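Local coordinates for protein mandelate racemase/muconate lactonizing enzyme (Roseovarius nubinhibens, PDB 2QDD) that is of unknown function but, as a magnesium-binding member of the enolase superfamily, probably catalyses a reaction begun by removing the proton next to a carboxylate group, at residues 197-202 with 242-247. Sequence-based numbering, arbitrary orientation. Where two conformers were deposited one is given.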
loop_
_atom_site.group_PDB
_atom_site.type_symbol
_atom_site.label_atom_id
_atom_site.label_comp_id
_atom_site.label_asym_id
_atom_site.label_seq_id
_atom_site.Cartn_x
_atom_site.Cartn_y
_atom_site.Cartn_z
ATOM N N VAL A 197 26.558 -12.487 -8.987
ATOM C CA VAL A 197 26.839 -11.200 -9.608
ATOM C C VAL A 197 27.740 -10.425 -8.656
ATOM O O VAL A 197 28.508 -9.553 -9.082
ATOM C CB VAL A 197 25.512 -10.431 -9.856
ATOM C CG1 VAL A 197 25.749 -9.072 -10.467
ATOM C CG2 VAL A 197 24.575 -11.249 -10.738
ATOM N N ASN A 198 27.653 -10.808 -7.377
ATOM C CA ASN A 198 28.274 -10.111 -6.252
ATOM C C ASN A 198 28.241 -8.600 -6.316
ATOM O O ASN A 198 29.271 -7.913 -6.303
ATOM C CB ASN A 198 29.664 -10.648 -5.920
ATOM C CG ASN A 198 29.810 -10.983 -4.447
ATOM O OD1 ASN A 198 30.141 -12.116 -4.089
ATOM N ND2 ASN A 198 29.554 -9.996 -3.579
ATOM N N ARG A 199 27.008 -8.090 -6.383
ATOM C CA ARG A 199 26.688 -6.655 -6.274
ATOM C C ARG A 199 27.224 -5.751 -7.391
ATOM O O ARG A 199 27.192 -4.528 -7.268
ATOM C CB ARG A 199 27.039 -6.095 -4.886
ATOM C CG ARG A 199 26.441 -6.872 -3.730
ATOM C CD ARG A 199 26.984 -6.401 -2.402
ATOM N NE ARG A 199 28.293 -6.990 -2.132
ATOM C CZ ARG A 199 28.988 -6.813 -1.013
ATOM N NH1 ARG A 199 30.168 -7.406 -0.873
ATOM N NH2 ARG A 199 28.508 -6.061 -0.031
ATOM N N ALA A 200 27.683 -6.351 -8.485
ATOM C CA ALA A 200 28.356 -5.614 -9.556
ATOM C C ALA A 200 27.408 -4.875 -10.510
ATOM O O ALA A 200 27.855 -4.058 -11.313
ATOM C CB ALA A 200 29.288 -6.535 -10.333
ATOM N N TRP A 201 26.111 -5.161 -10.425
ATOM C CA TRP A 201 25.118 -4.474 -11.243
ATOM C C TRP A 201 24.474 -3.286 -10.530
ATOM O O TRP A 201 24.357 -3.265 -9.301
ATOM C CB TRP A 201 24.048 -5.455 -11.721
ATOM C CG TRP A 201 24.534 -6.441 -12.738
ATOM C CD1 TRP A 201 25.656 -6.336 -13.518
ATOM C CD2 TRP A 201 23.908 -7.680 -13.100
ATOM N NE1 TRP A 201 25.766 -7.437 -14.338
ATOM C CE2 TRP A 201 24.710 -8.278 -14.100
ATOM C CE3 TRP A 201 22.756 -8.352 -12.666
ATOM C CZ2 TRP A 201 24.390 -9.507 -14.677
ATOM C CZ3 TRP A 201 22.435 -9.570 -13.248
ATOM C CH2 TRP A 201 23.253 -10.138 -14.236
ATOM N N THR A 202 24.083 -2.284 -11.310
ATOM C CA THR A 202 23.033 -1.341 -10.904
ATOM C C THR A 202 21.690 -1.932 -11.354
ATOM O O THR A 202 21.683 -2.845 -12.193
ATOM C CB THR A 202 23.257 0.048 -11.547
ATOM O OG1 THR A 202 23.537 -0.107 -12.945
ATOM C CG2 THR A 202 24.398 0.797 -10.847
ATOM N N LEU A 242 19.309 -13.552 -2.006
ATOM C CA LEU A 242 19.996 -12.468 -1.302
ATOM C C LEU A 242 21.069 -12.997 -0.364
ATOM O O LEU A 242 21.009 -14.151 0.051
ATOM C CB LEU A 242 19.005 -11.604 -0.531
ATOM C CG LEU A 242 17.972 -10.840 -1.359
ATOM C CD1 LEU A 242 17.095 -10.047 -0.427
ATOM C CD2 LEU A 242 18.617 -9.930 -2.392
ATOM N N ASP A 243 22.046 -12.147 -0.042
ATOM C CA ASP A 243 23.238 -12.552 0.712
ATOM C C ASP A 243 23.805 -11.369 1.502
ATOM O O ASP A 243 23.486 -11.196 2.676
ATOM C CB ASP A 243 24.287 -13.172 -0.233
ATOM C CG ASP A 243 25.522 -13.728 0.503
ATOM O OD1 ASP A 243 25.501 -13.877 1.745
ATOM O OD2 ASP A 243 26.525 -14.025 -0.180
ATOM N N GLU A 244 24.625 -10.547 0.852
ATOM C CA GLU A 244 25.493 -9.594 1.553
ATOM C C GLU A 244 24.771 -8.409 2.198
ATOM O O GLU A 244 25.314 -7.788 3.109
ATOM C CB GLU A 244 26.603 -9.096 0.626
ATOM C CG GLU A 244 27.628 -10.171 0.250
ATOM C CD GLU A 244 27.293 -10.886 -1.053
ATOM O OE1 GLU A 244 26.168 -10.709 -1.564
ATOM O OE2 GLU A 244 28.155 -11.627 -1.571
ATOM N N CYS A 245 23.559 -8.101 1.733
ATOM C CA CYS A 245 22.780 -6.989 2.287
ATOM C C CYS A 245 22.071 -7.330 3.598
ATOM O O CYS A 245 21.466 -6.459 4.223
ATOM C CB CYS A 245 21.788 -6.423 1.258
ATOM S SG CYS A 245 20.565 -7.600 0.608
ATOM N N LEU A 246 22.152 -8.592 4.012
ATOM C CA LEU A 246 21.383 -9.087 5.149
ATOM C C LEU A 246 22.241 -9.213 6.409
ATOM O O LEU A 246 22.849 -10.249 6.661
ATOM C CB LEU A 246 20.752 -10.436 4.808
ATOM C CG LEU A 246 19.842 -10.549 3.588
ATOM C CD1 LEU A 246 19.809 -11.997 3.163
ATOM C CD2 LEU A 246 18.441 -10.037 3.891
ATOM N N HIS A 247 22.282 -8.155 7.203
ATOM C CA HIS A 247 23.231 -8.075 8.307
ATOM C C HIS A 247 22.639 -8.570 9.623
ATOM O O HIS A 247 23.370 -9.042 10.497
ATOM C CB HIS A 247 23.773 -6.649 8.449
ATOM C CG HIS A 247 24.502 -6.161 7.235
ATOM N ND1 HIS A 247 25.756 -6.617 6.886
ATOM C CD2 HIS A 247 24.147 -5.269 6.280
ATOM C CE1 HIS A 247 26.142 -6.024 5.771
ATOM N NE2 HIS A 247 25.185 -5.200 5.383
#
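The guanidinium of R199 turns one face to the side chain of E244, whose CB sits 3.5 Å above the plane, displaced toward the border of the group; NH1 of the same group is hydrogen-bonded to the backbone O of Y59. The E244 carboxylate continues this stack, its plane only 9° from that of the guanidinium, while the side chains of N198 and E244 cross at about a right angle, which brings the N198 amide to OE2. Both segments are loops that follow parallel strands, 192-196 and 240-242, of the enolase-superfamily C-terminal barrel, where D243 and E244 are, with D196 and E220, the four carboxylates that bind magnesium in this protein, though no ion is bound to this chain in the model.

R199 reaches across with CG beside its backbone N and opposite the carbonyl carbon (chi1 -53°), and a bend at chi3 lays the guanidinium against the aliphatic part of E244. NH2 comes within 3.6 Å of E244 CB, and CZ lies 3.8 Å from E244 CG. The opposite charges are near but do not form a salt bridge: R199 NE is 4.3 Å from E244 OE1, and the oxygen stands off the plane of the group, so the link is one of charge alone. The positive group may nonetheless help to balance the acidic cluster. With an alanine here, the CB and CG of E244 would probably lose their cover and the Y59 carbonyl its guanidinium donor.

E244 bends at chi2, which swings its carboxylate toward N198, and OE2 is hydrogen-bonded to the hydroxyl of Y59, a residue thus tied to both R199 and E244. N198 has two conformers, so the placement of its amide is doubtful; in one of them the amide and E244 carboxylate planes stand 55° apart, with N198 ND2 2.9 Å from E244 OE2.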